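Side-chain contact in gamma-glutamyl-gamma-aminobutyraldehyde dehydrogenase (Burkholderia cenocepacia, PDB 4LIH), which probably oxidises aldehydes, perhaps gamma-glutamyl-gamma-aminobutyraldehyde, to carboxylic acids with NAD(P)+ as an aldehyde dehydrogenase: residues L12-A15 with D16-K20. Numbering follows the deposited sequence.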
loop_
_atom_site.group_PDB
_atom_site.type_symbol
_atom_site.label_atom_id
_atom_site.label_comp_id
_atom_site.label_asym_id
_atom_site.label_seq_id
_atom_site.Cartn_x
_atom_site.Cartn_y
_atom_site.Cartn_z
ATOM N N LEU A 12 15.608 18.008 36.907
ATOM C CA LEU A 12 15.953 19.299 37.544
ATOM C C LEU A 12 14.848 19.719 38.532
ATOM O O LEU A 12 13.686 19.339 38.359
ATOM C CB LEU A 12 16.139 20.404 36.481
ATOM C CG LEU A 12 17.439 20.480 35.688
ATOM C CD1 LEU A 12 17.637 19.253 34.816
ATOM C CD2 LEU A 12 17.496 21.750 34.851
ATOM N N THR A 13 15.221 20.494 39.550
ATOM C CA THR A 13 14.308 20.974 40.602
ATOM C C THR A 13 13.756 22.346 40.239
ATOM O O THR A 13 14.225 22.981 39.302
ATOM C CB THR A 13 15.026 21.191 41.950
ATOM O OG1 THR A 13 15.958 22.278 41.822
ATOM C CG2 THR A 13 15.733 19.960 42.417
ATOM N N LEU A 14 12.801 22.816 41.029
ATOM C CA LEU A 14 12.205 24.120 40.815
ATOM C C LEU A 14 13.270 25.186 40.840
ATOM O O LEU A 14 13.298 26.059 39.971
ATOM C CB LEU A 14 11.137 24.395 41.879
ATOM C CG LEU A 14 10.647 25.819 42.101
ATOM C CD1 LEU A 14 9.935 26.344 40.855
ATOM C CD2 LEU A 14 9.749 25.874 43.334
ATOM N N ALA A 15 14.147 25.109 41.854
ATOM C CA ALA A 15 15.252 26.056 42.020
ATOM C C ALA A 15 16.180 26.064 40.804
ATOM O O ALA A 15 16.648 27.125 40.383
ATOM C CB ALA A 15 16.043 25.734 43.306
ATOM N N ASP A 16 16.430 24.880 40.249
ATOM C CA ASP A 16 17.273 24.734 39.046
ATOM C C ASP A 16 16.642 25.475 37.865
ATOM O O ASP A 16 17.321 26.212 37.160
ATOM C CB ASP A 16 17.460 23.267 38.640
ATOM C CG ASP A 16 18.344 22.477 39.602
ATOM O OD1 ASP A 16 18.990 23.071 40.501
ATOM O OD2 ASP A 16 18.366 21.247 39.441
ATOM N N TRP A 17 15.337 25.289 37.673
ATOM C CA TRP A 17 14.636 25.955 36.568
ATOM C C TRP A 17 14.596 27.463 36.756
ATOM O O TRP A 17 14.790 28.208 35.788
ATOM C CB TRP A 17 13.225 25.386 36.373
ATOM C CG TRP A 17 13.237 23.979 35.843
ATOM C CD1 TRP A 17 12.798 22.863 36.480
ATOM C CD2 TRP A 17 13.735 23.547 34.565
ATOM N NE1 TRP A 17 12.987 21.763 35.690
ATOM C CE2 TRP A 17 13.566 22.149 34.508
ATOM C CE3 TRP A 17 14.290 24.210 33.464
ATOM C CZ2 TRP A 17 13.935 21.385 33.377
ATOM C CZ3 TRP A 17 14.667 23.449 32.336
ATOM C CH2 TRP A 17 14.469 22.049 32.308
ATOM N N GLN A 18 14.355 27.911 37.983
ATOM C CA GLN A 18 14.368 29.342 38.291
ATOM C C GLN A 18 15.731 29.964 38.000
ATOM O O GLN A 18 15.803 31.037 37.425
ATOM C CB GLN A 18 13.994 29.593 39.757
ATOM C CG GLN A 18 12.529 29.314 40.068
ATOM C CD GLN A 18 12.212 29.372 41.550
ATOM O OE1 GLN A 18 12.960 28.861 42.383
ATOM N NE2 GLN A 18 11.096 30.004 41.884
ATOM N N HIS A 19 16.806 29.276 38.372
ATOM C CA HIS A 19 18.149 29.760 38.067
ATOM C C HIS A 19 18.462 29.808 36.562
ATOM O O HIS A 19 19.010 30.780 36.077
ATOM C CB HIS A 19 19.202 28.920 38.771
ATOM C CG HIS A 19 20.559 29.549 38.746
ATOM N ND1 HIS A 19 21.561 29.127 37.899
ATOM C CD2 HIS A 19 21.061 30.606 39.428
ATOM C CE1 HIS A 19 22.633 29.878 38.081
ATOM N NE2 HIS A 19 22.353 30.791 38.995
ATOM N N LYS A 20 18.114 28.757 35.826
ATOM C CA LYS A 20 18.229 28.785 34.374
ATOM C C LYS A 20 17.404 29.947 33.760
ATOM O O LYS A 20 17.890 30.639 32.895
ATOM C CB LYS A 20 17.822 27.432 33.808
ATOM C CG LYS A 20 18.208 27.215 32.349
ATOM C CD LYS A 20 17.599 25.937 31.782
ATOM C CE LYS A 20 18.010 24.688 32.549
ATOM N NZ LYS A 20 19.438 24.282 32.376
HETATM O O HOH W 1 12.499 18.847 36.106
HETATM O O HOH W 2 18.234 22.267 43.582
#
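Thr13 and Trp17 open the helix 14-23 with its first i to i+4 backbone bond, Trp17 N to Thr13 O at 3.0 Å, and the turn continues with Gln18 N on Leu14 O and His19 N on Ala15 O. Thr13 is the N-cap, and with Asp16 it builds a capping box. With chi1 at 67°, Thr13 OG1 sits between its own backbone N and carbonyl carbon, where it accepts from Asp16 N at 3.1 Å. Asp16 returns the favour: OD2 takes Thr13 N at 3.2 Å. That bond is almost straight at hydrogen (172°), yet the donor arrives from above the carboxylate plane. Two backbone N-H groups at the helix start thus find side-chain acceptors, and the N-terminal end of the helix would probably favour the negative charge of Asp16. A water links the other carboxylate oxygen, OD1, to Thr13 OG1.

Leu12, just ahead of the cap, folds back over the indole of Trp17, the hydrophobic staple that accompanies a capping box. Leu12 CD2 sits above the six-membered ring of Trp17, 3.8 Å from its centroid and close to the ring normal, a CH-pi contact. Leu12 CB lies 3.5 Å from Trp17 NE1. On the same side of the indole, Leu12 CD2 also meets Lys20 CE at 3.8 Å. A second water, in the indole plane at the edge, accepts from Trp17 NE1 and donates to Leu12 O. Leu14 CD1 rests beside the amide carbon CD of Gln18, 3.9 Å away.

This N-terminal helix lies at the surface, away from the predicted active-site Glu274. Trp17 is buried, its side chain against Asp107 and Leu111 of helix 106-117 and Ile121 and Thr125 of helix 121-142; Leu14 leans on the loop at Leu342 to Pro344.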